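Local coordinates for glutamine amidotransferase domain-containing protein (Thermotoga maritima, PDB 1O1Y), which probably releases ammonia from glutamine for transfer to an acceptor substrate, as type 1 glutamine amidotransferases do, at residues 123-128 with 143-148; 188-193 with 216-221; 130-135 with 161-166. One frame throughout, in Å; residues are numbered along the deposited sequence.

Contacts 1 and 3 lie on one mixed sheet. Strand 125-130 is flanked there by 143-150 and 161-165, so contact 1 takes one neighbour and contact 3 the other, at the strand's last residue and the loop after it. Their centres are about 15 Å apart, and their segments alternate along the chain. Contact 2 comes after both are closed. It joins helices 190-199 and 211-237, with its centre about 12 Å from that of contact 1. The Arg145-Glu221 salt bridge links the two. Met193 and Ala218 of the helices pack on the face of contact 1 that carries Trp125 and Phe147. Contacts 2 and 3 do not meet; their centres are about 24 Å apart.

Contact 1: 123-128 with 143-148; sequences IGWYFV and RLRVFQ. With SO4 (sulfate ion), chain E; SO4 (sulfate ion), chain H.
Phe147 sets its CB over a face of the Trp125 indole, and Arg143 lays its guanidinium on the Phe127 ring. Both contacts lie on the face of the strand pair that carries Trp125, Phe127, Arg145 and Phe147. Trp125 CB is 4.1 Å from Val146 O. Its CG is anti to the carbonyl carbon (chi1 -73°). From there the six-membered ring reaches across to the neighbouring strand. Trp125 CE3 approaches Val146 C at 3.4 Å, and Trp125 CZ3 comes to 3.6 Å from Phe147 N. Trp125 CH2 ends 3.9 Å from Phe147 CB. This is a CH-pi contact, with CB almost directly above the centre of the six-membered ring. At the five-membered ring, NE1 passes Phe147 CD1; NE1 also bonds to Leu214 O in the first turns of helix 211-237.

The backbones form an antiparallel pair in the antiparallel part of the mixed central sheet of this type 1 glutamine amidotransferase domain. Six N-H...O bonds join them at Gly124-Gln148, Tyr126-Val146 and Val128-Leu144. The bond from Val146 N to Tyr126 O is 2.8 Å long and nearly straight (175°). At Gly124 the chain turns a corner.

Arg143 reaches Phe127 with an extended chain. Its guanidinium is tilted 21° from the ring, and Arg143 CZ is 4.0 Å from the Phe127 ring centroid, which makes a cation-pi stack. NH1 and NH2 then hold O4 and O2 of one sulfate, probably from the crystallisation liquor. Of two deposited conformers of Arg145, the one given has NH2 near the same ring and NH1 in a salt bridge to Glu221. On the opposite face, Tyr126 CD1 meets Gln148 CG at 3.8 Å. Gln148 NE2 bonds to Gln172 OE1 and, through a water, reaches Phe127 O.

Contact 2: 188-193 with 216-221; sequences VGARTM and ETAERE. With SO4 (sulfate ion), chain J; SO4 (sulfate ion), chain H.
Ala190 and Ala218 meet in a small, buried helix-to-helix contact. It joins the start of helix 190-199 to the long C-terminal helix 211-237. Ala190 CA and Ala218 CA are 4.9 Å apart, and no direct hydrogen bond crosses between the segments. The methyl of Ala218 is at the middle of the contact. Its CB lies 3.9 Å from Ala190 CA and 3.9 Å from Met193 CB, and it also approaches the Gly189 carbonyl carbon. It therefore touches backbone and side chain together at the first turn of helix 190-199. Short side chains let the backbones come this near.

The methyl of Ala190 points back across the contact and meets Glu219. Glu219 CG is anti to its carbonyl carbon (chi1 -63°), which brings CG to 3.5 Å from Ala190 CB. The chain beyond is extended, and the residue is exposed. Met193, deposited as selenomethionine, touches Ala218 with CB and CG and packs against Trp125 and Phe147 of the sheet.

Within the two segments polar groups meet only through a water. It donates to Val188 O at 2.7 Å and to Ala218 O at 3.1 Å, and so bridges two carbonyls that cannot bond to each other. Gly189 is the N-cap residue, and its O accepts from Met193 N at 2.9 Å. Ala190 N bonds to Glu222 OE2 from the long helix. An acidic group at that helix start would probably be favoured by the helix dipole. Outside the packed zone, Arg220 holds a sulfate through NH1 and NH2, and Arg191 forms a salt bridge with Asp31.

Both helices also touch Trp125 of strand 125-130. This layering of helices on a central sheet is typical of the flavodoxin-like alpha/beta fold.

Contact 3: 130-135 with 161-166; sequences KVSDNK and TRVFTS
Val131 N donates to Val163 O at 2.9 Å, the one direct hydrogen bond between these segments. It is fairly straight at the hydrogen (168°), but the donor stands well above the carbonyl plane (45° out of it). The same oxygen is lined by carbon. Lys130 CA makes a CA-H...O contact with it, and Val131 CG2 lies 3.6 Å from Val163 O.

Side chains pack around this bond. Val131 CG1 meets Thr165 CG2 at 3.6 Å, the two side chains crossing at about a right angle. Val131 CG2 also rests on the CG and CD of Arg162. A chi1 of -62°, with CG1 anti to the carbonyl carbon, puts CG1 against Thr165, while CG2, between the backbone N and the carbonyl carbon, faces Arg162 and Val163 O. Phe164 CE1 touches Lys130 CB at 3.8 Å. Ser132 CB sits 3.9 Å from Val163 CG2.

The next shell fixes these groups. Ser132 OG accepts from Asn134 N at 2.9 Å, an ST turn that shapes the loop after strand 125-130. Lys130 NZ bonds to Phe137 O and Phe140 O. Phe164 is held by T-shaped (edge-to-face) contacts with Phe137 and Phe184. Arg162 NE bonds to Asn171 OD1, and Thr165 OG1 bonds to Glu170 O. Val163 and Phe164 together face Gly173 on the adjoining strand, a classic beta bulge in this amidotransferase sheet.

Past the non-hydrogen-bonded pair of Lys130 and Phe164, regular pairing stops, and 130-135 leaves as a loop. A water takes over there. It donates to Val131 O at 3.1 Å and to Arg162 O at 2.8 Å. The loop is thus held mainly by apolar packing and its own ST turn, while the single N-H...O bond and the water set where it leaves the strand.

Contact 1: 123-128 with 143-148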
loop_
_atom_site.group_PDB
_atom_site.type_symbol
_atom_site.label_atom_id
_atom_site.label_comp_id
_atom_site.label_asym_id
_atom_site.label_seq_id
_atom_site.Cartn_x
_atom_site.Cartn_y
_atom_site.Cartn_z
ATOM N N ILE A 123 -7.698 -10.385 -7.797
ATOM C CA ILE A 123 -8.000 -10.745 -6.434
ATOM C C ILE A 123 -7.337 -12.097 -6.213
ATOM O O ILE A 123 -7.748 -13.107 -6.779
ATOM C CB ILE A 123 -9.482 -10.841 -6.153
ATOM C CG1 ILE A 123 -10.168 -9.505 -6.441
ATOM C CG2 ILE A 123 -9.683 -11.295 -4.689
ATOM C CD1 ILE A 123 -11.683 -9.546 -6.305
ATOM N N GLY A 124 -6.264 -12.088 -5.441
ATOM C CA GLY A 124 -5.486 -13.302 -5.255
ATOM C C GLY A 124 -4.012 -13.112 -5.451
ATOM O O GLY A 124 -3.518 -12.008 -5.366
ATOM N N TRP A 125 -3.316 -14.208 -5.776
ATOM C CA TRP A 125 -1.856 -14.168 -5.834
ATOM C C TRP A 125 -1.395 -14.108 -7.291
ATOM O O TRP A 125 -1.838 -14.916 -8.115
ATOM C CB TRP A 125 -1.313 -15.419 -5.109
ATOM C CG TRP A 125 -1.481 -15.312 -3.630
ATOM C CD1 TRP A 125 -2.491 -15.825 -2.875
ATOM C CD2 TRP A 125 -0.604 -14.638 -2.721
ATOM N NE1 TRP A 125 -2.288 -15.506 -1.545
ATOM C CE2 TRP A 125 -1.139 -14.786 -1.428
ATOM C CE3 TRP A 125 0.589 -13.954 -2.860
ATOM C CZ2 TRP A 125 -0.529 -14.262 -0.304
ATOM C CZ3 TRP A 125 1.199 -13.438 -1.759
ATOM C CH2 TRP A 125 0.636 -13.606 -0.475
ATOM N N TYR A 126 -0.576 -13.111 -7.618
ATOM C CA TYR A 126 -0.175 -12.833 -8.989
ATOM C C TYR A 126 1.283 -12.458 -8.992
ATOM O O TYR A 126 1.797 -11.939 -8.030
ATOM C CB TYR A 126 -0.972 -11.643 -9.591
ATOM C CG TYR A 126 -2.479 -11.841 -9.742
ATOM C CD1 TYR A 126 -3.327 -11.772 -8.660
ATOM C CD2 TYR A 126 -3.060 -12.056 -10.983
ATOM C CE1 TYR A 126 -4.653 -11.961 -8.788
ATOM C CE2 TYR A 126 -4.434 -12.221 -11.121
ATOM C CZ TYR A 126 -5.232 -12.158 -10.012
ATOM O OH TYR A 126 -6.613 -12.332 -10.123
ATOM N N PHE A 127 1.926 -12.654 -10.133
ATOM C CA PHE A 127 3.262 -12.072 -10.357
ATOM C C PHE A 127 3.228 -10.580 -10.705
ATOM O O PHE A 127 2.359 -10.105 -11.446
ATOM C CB PHE A 127 3.960 -12.815 -11.501
ATOM C CG PHE A 127 4.445 -14.207 -11.130
ATOM C CD1 PHE A 127 5.357 -14.389 -10.135
ATOM C CD2 PHE A 127 3.983 -15.318 -11.801
ATOM C CE1 PHE A 127 5.835 -15.662 -9.793
ATOM C CE2 PHE A 127 4.439 -16.592 -11.432
ATOM C CZ PHE A 127 5.364 -16.739 -10.433
ATOM N N VAL A 128 4.250 -9.875 -10.231
ATOM C CA VAL A 128 4.650 -8.569 -10.695
ATOM C C VAL A 128 6.117 -8.693 -11.034
ATOM O O VAL A 128 6.841 -9.552 -10.518
ATOM C CB VAL A 128 4.467 -7.440 -9.648
ATOM C CG1 VAL A 128 2.966 -7.213 -9.420
ATOM C CG2 VAL A 128 5.197 -7.706 -8.359
ATOM N N ARG A 143 11.042 -11.074 -10.474
ATOM C CA ARG A 143 9.681 -11.584 -10.630
ATOM C C ARG A 143 9.219 -12.098 -9.286
ATOM O O ARG A 143 9.884 -12.955 -8.705
ATOM C CB ARG A 143 9.722 -12.661 -11.683
ATOM C CG ARG A 143 8.460 -13.469 -12.057
ATOM C CD ARG A 143 8.888 -14.549 -13.024
ATOM N NE ARG A 143 7.900 -15.505 -13.518
ATOM C CZ ARG A 143 7.817 -16.746 -13.140
ATOM N NH1 ARG A 143 6.901 -17.506 -13.701
ATOM N NH2 ARG A 143 8.588 -17.244 -12.154
ATOM N N LEU A 144 8.118 -11.552 -8.785
ATOM C CA LEU A 144 7.719 -11.708 -7.364
ATOM C C LEU A 144 6.224 -12.043 -7.334
ATOM O O LEU A 144 5.411 -11.340 -7.962
ATOM C CB LEU A 144 7.984 -10.364 -6.615
ATOM C CG LEU A 144 7.747 -10.345 -5.085
ATOM C CD1 LEU A 144 8.676 -11.299 -4.305
ATOM C CD2 LEU A 144 7.906 -8.953 -4.562
ATOM N N ARG A 145 5.866 -13.050 -6.549
ATOM C CA ARG A 145 4.463 -13.344 -6.286
ATOM C C ARG A 145 3.960 -12.494 -5.142
ATOM O O ARG A 145 4.541 -12.465 -4.063
ATOM C CB ARG A 145 4.301 -14.809 -5.963
ATOM C CG ARG A 145 2.890 -15.253 -6.003
ATOM C CD ARG A 145 2.713 -16.768 -5.755
ATOM N NE ARG A 145 3.143 -17.567 -6.898
ATOM C CZ ARG A 145 4.255 -18.294 -6.967
ATOM N NH1 ARG A 145 5.118 -18.363 -5.944
ATOM N NH2 ARG A 145 4.495 -19.006 -8.064
ATOM N N VAL A 146 2.890 -11.749 -5.414
ATOM C CA VAL A 146 2.319 -10.810 -4.461
ATOM C C VAL A 146 0.793 -10.930 -4.399
ATOM O O VAL A 146 0.133 -11.570 -5.269
ATOM C CB VAL A 146 2.694 -9.353 -4.820
ATOM C CG1 VAL A 146 4.178 -9.180 -4.867
ATOM C CG2 VAL A 146 2.010 -8.919 -6.111
ATOM N N PHE A 147 0.219 -10.350 -3.355
ATOM C CA PHE A 147 -1.230 -10.443 -3.156
ATOM C C PHE A 147 -1.949 -9.165 -3.668
ATOM O O PHE A 147 -1.551 -8.037 -3.390
ATOM C CB PHE A 147 -1.545 -10.658 -1.700
ATOM C CG PHE A 147 -2.999 -10.799 -1.403
ATOM C CD1 PHE A 147 -3.732 -11.860 -1.905
ATOM C CD2 PHE A 147 -3.624 -9.883 -0.550
ATOM C CE1 PHE A 147 -5.106 -11.984 -1.574
ATOM C CE2 PHE A 147 -4.951 -10.004 -0.225
ATOM C CZ PHE A 147 -5.699 -11.047 -0.759
ATOM N N GLN A 148 -2.985 -9.382 -4.445
ATOM C CA GLN A 148 -3.728 -8.313 -5.113
ATOM C C GLN A 148 -5.167 -8.352 -4.692
ATOM O O GLN A 148 -5.777 -9.432 -4.537
ATOM C CB GLN A 148 -3.722 -8.498 -6.637
ATOM C CG GLN A 148 -2.321 -8.417 -7.258
ATOM C CD GLN A 148 -1.835 -6.999 -7.450
ATOM O OE1 GLN A 148 -2.363 -6.054 -6.852
ATOM N NE2 GLN A 148 -0.810 -6.841 -8.305
HETATM S S SO4 E . 6.743 -20.580 -11.208
HETATM O O1 SO4 E . 7.166 -21.940 -11.453
HETATM O O2 SO4 E . 7.878 -19.785 -10.839
HETATM O O3 SO4 E . 5.725 -20.503 -10.173
HETATM O O4 SO4 E . 6.057 -20.116 -12.392
HETATM S S SO4 H . 8.961 -20.893 -5.816
HETATM O O1 SO4 H . 9.292 -22.197 -5.251
HETATM O O2 SO4 H . 9.926 -19.896 -5.367
HETATM O O3 SO4 H . 7.638 -20.361 -5.432
HETATM O O4 SO4 H . 9.127 -20.990 -7.253
HETATM O O HOH W 1 0.261 -16.776 -8.541
HETATM O O HOH W 2 -0.046 -8.519 -10.631
#

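Contact 2: 188-193 with 216-221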
loop_
_atom_site.group_PDB
_atom_site.type_symbol
_atom_site.label_atom_id
_atom_site.label_comp_id
_atom_site.label_asym_id
_atom_site.label_seq_id
_atom_site.Cartn_x
_atom_site.Cartn_y
_atom_site.Cartn_z
ATOM N N VAL A 188 0.483 -8.746 3.656
ATOM C CA VAL A 188 -0.530 -9.717 4.036
ATOM C C VAL A 188 0.108 -11.111 4.107
ATOM O O VAL A 188 0.336 -11.777 3.086
ATOM C CB VAL A 188 -1.764 -9.678 3.090
ATOM C CG1 VAL A 188 -2.842 -10.709 3.541
ATOM C CG2 VAL A 188 -2.373 -8.275 3.026
ATOM N N GLY A 189 0.385 -11.507 5.335
ATOM C CA GLY A 189 0.847 -12.836 5.685
ATOM C C GLY A 189 -0.324 -13.705 6.077
ATOM O O GLY A 189 -1.466 -13.294 5.886
ATOM N N ALA A 190 -0.051 -14.881 6.619
ATOM C CA ALA A 190 -1.130 -15.816 6.910
ATOM C C ALA A 190 -2.106 -15.294 7.986
ATOM O O ALA A 190 -3.303 -15.449 7.839
ATOM C CB ALA A 190 -0.575 -17.169 7.299
ATOM N N ARG A 191 -1.599 -14.686 9.056
ATOM C CA ARG A 191 -2.458 -14.179 10.152
ATOM C C ARG A 191 -3.427 -13.095 9.628
ATOM O O ARG A 191 -4.622 -13.141 9.896
ATOM C CB ARG A 191 -1.573 -13.604 11.267
ATOM C CG ARG A 191 -2.324 -12.831 12.353
ATOM C CD ARG A 191 -1.392 -12.061 13.358
ATOM N NE ARG A 191 -0.547 -11.020 12.742
ATOM C CZ ARG A 191 -0.946 -9.798 12.352
ATOM N NH1 ARG A 191 -2.203 -9.398 12.500
ATOM N NH2 ARG A 191 -0.064 -8.962 11.800
ATOM N N THR A 192 -2.916 -12.166 8.832
ATOM C CA THR A 192 -3.722 -11.102 8.231
ATOM C C THR A 192 -4.714 -11.690 7.182
ATOM O O THR A 192 -5.893 -11.316 7.104
ATOM C CB THR A 192 -2.808 -10.058 7.595
ATOM O OG1 THR A 192 -2.026 -9.428 8.630
ATOM C CG2 THR A 192 -3.564 -8.966 6.943
HETATM N N MSE A 193 -4.224 -12.624 6.382
HETATM C CA MSE A 193 -5.064 -13.298 5.397
HETATM C C MSE A 193 -6.283 -13.938 6.025
HETATM O O MSE A 193 -7.405 -13.871 5.443
HETATM C CB MSE A 193 -4.252 -14.306 4.571
HETATM C CG MSE A 193 -5.024 -14.911 3.384
HETATM SE SE MSE A 193 -5.502 -13.540 2.035
HETATM C CE MSE A 193 -3.846 -13.412 1.227
ATOM N N GLU A 216 -3.175 -20.796 2.024
ATOM C CA GLU A 216 -2.040 -21.689 1.862
ATOM C C GLU A 216 -0.911 -20.960 1.166
ATOM O O GLU A 216 0.245 -21.048 1.592
ATOM C CB GLU A 216 -2.412 -22.917 1.052
ATOM C CG GLU A 216 -3.136 -23.943 1.868
ATOM C CD GLU A 216 -3.605 -25.123 1.015
ATOM O OE1 GLU A 216 -3.205 -25.220 -0.183
ATOM O OE2 GLU A 216 -4.386 -25.937 1.550
ATOM N N THR A 217 -1.236 -20.177 0.139
ATOM C CA THR A 217 -0.203 -19.385 -0.511
ATOM C C THR A 217 0.378 -18.314 0.424
ATOM O O THR A 217 1.601 -18.046 0.396
ATOM C CB THR A 217 -0.723 -18.805 -1.826
ATOM O OG1 THR A 217 -1.148 -19.909 -2.660
ATOM C CG2 THR A 217 0.330 -18.078 -2.572
ATOM N N ALA A 218 -0.471 -17.663 1.223
ATOM C CA ALA A 218 0.021 -16.660 2.187
ATOM C C ALA A 218 1.070 -17.324 3.123
ATOM O O ALA A 218 2.107 -16.716 3.430
ATOM C CB ALA A 218 -1.130 -16.090 3.014
ATOM N N GLU A 219 0.766 -18.531 3.603
ATOM C CA GLU A 219 1.683 -19.280 4.507
ATOM C C GLU A 219 3.019 -19.562 3.766
ATOM O O GLU A 219 4.105 -19.445 4.362
ATOM C CB GLU A 219 1.061 -20.576 5.005
ATOM C CG GLU A 219 -0.172 -20.360 5.855
ATOM C CD GLU A 219 -0.975 -21.617 6.170
ATOM O OE1 GLU A 219 -0.879 -22.642 5.453
ATOM O OE2 GLU A 219 -1.726 -21.551 7.160
ATOM N N ARG A 220 2.963 -19.887 2.475
ATOM C CA ARG A 220 4.164 -20.203 1.725
ATOM C C ARG A 220 5.015 -18.970 1.404
ATOM O O ARG A 220 6.218 -19.074 1.363
ATOM C CB ARG A 220 3.869 -20.912 0.412
ATOM C CG ARG A 220 5.106 -21.642 -0.166
ATOM C CD ARG A 220 4.799 -22.878 -1.063
ATOM N NE ARG A 220 6.045 -23.384 -1.634
ATOM C CZ ARG A 220 6.786 -22.728 -2.536
ATOM N NH1 ARG A 220 6.373 -21.593 -3.069
ATOM N NH2 ARG A 220 7.935 -23.241 -2.959
ATOM N N GLU A 221 4.373 -17.822 1.185
ATOM C CA GLU A 221 5.040 -16.622 0.758
ATOM C C GLU A 221 5.453 -15.678 1.886
ATOM O O GLU A 221 6.256 -14.770 1.648
ATOM C CB GLU A 221 4.125 -15.862 -0.207
ATOM C CG GLU A 221 3.717 -16.604 -1.494
ATOM C CD GLU A 221 4.886 -16.976 -2.396
ATOM O OE1 GLU A 221 5.966 -16.347 -2.299
ATOM O OE2 GLU A 221 4.719 -17.907 -3.195
HETATM S S SO4 J . -4.887 -11.191 14.753
HETATM O O1 SO4 J . -5.783 -10.564 15.721
HETATM O O2 SO4 J . -5.050 -12.648 14.751
HETATM O O3 SO4 J . -3.524 -10.829 15.126
HETATM O O4 SO4 J . -5.214 -10.699 13.421
HETATM S S SO4 H . 8.961 -20.893 -5.816
HETATM O O1 SO4 H . 9.292 -22.197 -5.251
HETATM O O2 SO4 H . 9.926 -19.896 -5.367
HETATM O O3 SO4 H . 7.638 -20.361 -5.432
HETATM O O4 SO4 H . 9.127 -20.990 -7.253
HETATM O O HOH W 3 2.169 -13.738 2.637
#

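Contact 3: 130-135 with 161-166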
loop_
_atom_site.group_PDB
_atom_site.type_symbol
_atom_site.label_atom_id
_atom_site.label_comp_id
_atom_site.label_asym_id
_atom_site.label_seq_id
_atom_site.Cartn_x
_atom_site.Cartn_y
_atom_site.Cartn_z
ATOM N N LYS A 130 9.797 -6.503 -11.692
ATOM C CA LYS A 130 10.564 -5.326 -11.322
ATOM C C LYS A 130 11.345 -4.761 -12.485
ATOM O O LYS A 130 12.156 -5.426 -13.070
ATOM C CB LYS A 130 11.454 -5.616 -10.107
ATOM C CG LYS A 130 12.089 -4.337 -9.466
ATOM C CD LYS A 130 13.060 -4.609 -8.313
ATOM C CE LYS A 130 14.446 -4.938 -8.741
ATOM N NZ LYS A 130 15.412 -4.974 -7.593
ATOM N N VAL A 131 11.047 -3.502 -12.825
ATOM C CA VAL A 131 11.519 -2.890 -14.030
ATOM C C VAL A 131 12.397 -1.656 -13.754
ATOM O O VAL A 131 12.613 -0.818 -14.604
ATOM C CB VAL A 131 10.323 -2.546 -14.958
ATOM C CG1 VAL A 131 9.593 -3.800 -15.352
ATOM C CG2 VAL A 131 9.337 -1.580 -14.332
ATOM N N SER A 132 12.954 -1.591 -12.556
ATOM C CA SER A 132 13.838 -0.496 -12.164
ATOM C C SER A 132 14.885 -0.961 -11.166
ATOM O O SER A 132 14.596 -1.803 -10.321
ATOM C CB SER A 132 13.006 0.589 -11.466
ATOM O OG SER A 132 13.808 1.633 -10.959
ATOM N N ASP A 133 16.061 -0.340 -11.207
ATOM C CA ASP A 133 17.097 -0.531 -10.159
ATOM C C ASP A 133 16.976 0.474 -9.013
ATOM O O ASP A 133 17.939 0.645 -8.246
ATOM C CB ASP A 133 18.535 -0.551 -10.666
ATOM C CG ASP A 133 19.546 -1.091 -9.575
ATOM O OD1 ASP A 133 19.184 -2.008 -8.761
ATOM O OD2 ASP A 133 20.701 -0.642 -9.453
ATOM N N ASN A 134 15.815 1.099 -8.865
ATOM C CA ASN A 134 15.570 2.027 -7.736
ATOM C C ASN A 134 16.024 1.415 -6.422
ATOM O O ASN A 134 15.640 0.302 -6.065
ATOM C CB ASN A 134 14.073 2.349 -7.592
ATOM C CG ASN A 134 13.812 3.360 -6.484
ATOM O OD1 ASN A 134 13.513 2.968 -5.353
ATOM N ND2 ASN A 134 13.928 4.656 -6.803
ATOM N N LYS A 135 16.765 2.203 -5.671
ATOM C CA LYS A 135 17.429 1.751 -4.460
ATOM C C LYS A 135 16.491 1.187 -3.393
ATOM O O LYS A 135 16.890 0.285 -2.656
ATOM C CB LYS A 135 18.229 2.905 -3.846
ATOM C CG LYS A 135 17.377 4.058 -3.293
ATOM C CD LYS A 135 18.291 5.168 -2.694
ATOM C CE LYS A 135 17.471 6.350 -2.201
ATOM N NZ LYS A 135 18.381 7.378 -1.575
ATOM N N THR A 161 9.012 7.252 -11.601
ATOM C CA THR A 161 9.674 6.080 -12.155
ATOM C C THR A 161 8.843 4.872 -11.947
ATOM O O THR A 161 8.483 4.572 -10.823
ATOM C CB THR A 161 11.013 5.910 -11.437
ATOM O OG1 THR A 161 11.787 7.064 -11.739
ATOM C CG2 THR A 161 11.812 4.747 -12.030
ATOM N N ARG A 162 8.523 4.140 -13.009
ATOM C CA ARG A 162 7.861 2.844 -12.831
ATOM C C ARG A 162 8.861 1.848 -12.250
ATOM O O ARG A 162 9.980 1.748 -12.739
ATOM C CB ARG A 162 7.393 2.269 -14.166
ATOM C CG ARG A 162 6.579 0.973 -14.020
ATOM C CD ARG A 162 6.089 0.374 -15.333
ATOM N NE ARG A 162 5.144 1.268 -16.012
ATOM C CZ ARG A 162 5.385 2.017 -17.079
ATOM N NH1 ARG A 162 6.567 2.027 -17.731
ATOM N NH2 ARG A 162 4.395 2.786 -17.521
ATOM N N VAL A 163 8.459 1.169 -11.191
ATOM C CA VAL A 163 9.288 0.154 -10.555
ATOM C C VAL A 163 8.727 -1.253 -10.746
ATOM O O VAL A 163 9.518 -2.216 -10.783
ATOM C CB VAL A 163 9.528 0.482 -9.065
ATOM C CG1 VAL A 163 10.400 -0.586 -8.369
ATOM C CG2 VAL A 163 10.278 1.807 -8.975
ATOM N N PHE A 164 7.418 -1.387 -10.784
ATOM C CA PHE A 164 6.790 -2.662 -11.042
ATOM C C PHE A 164 5.754 -2.615 -12.153
ATOM O O PHE A 164 4.953 -1.674 -12.257
ATOM C CB PHE A 164 6.125 -3.242 -9.792
ATOM C CG PHE A 164 7.094 -3.528 -8.656
ATOM C CD1 PHE A 164 7.810 -4.740 -8.603
ATOM C CD2 PHE A 164 7.327 -2.574 -7.691
ATOM C CE1 PHE A 164 8.706 -4.996 -7.586
ATOM C CE2 PHE A 164 8.236 -2.839 -6.687
ATOM C CZ PHE A 164 8.936 -4.049 -6.644
ATOM N N THR A 165 5.720 -3.701 -12.905
ATOM C CA THR A 165 4.701 -3.952 -13.910
ATOM C C THR A 165 4.087 -5.337 -13.747
ATOM O O THR A 165 4.442 -6.075 -12.856
ATOM C CB THR A 165 5.326 -3.727 -15.304
ATOM O OG1 THR A 165 4.305 -3.628 -16.311
ATOM C CG2 THR A 165 6.187 -4.900 -15.717
ATOM N N SER A 166 3.159 -5.681 -14.636
ATOM C CA SER A 166 2.562 -6.994 -14.647
ATOM C C SER A 166 1.974 -7.299 -16.002
ATOM O O SER A 166 1.829 -6.428 -16.865
ATOM C CB SER A 166 1.467 -7.120 -13.599
ATOM O OG SER A 166 0.349 -6.270 -13.873
HETATM O O HOH W 4 11.126 1.762 -15.293
#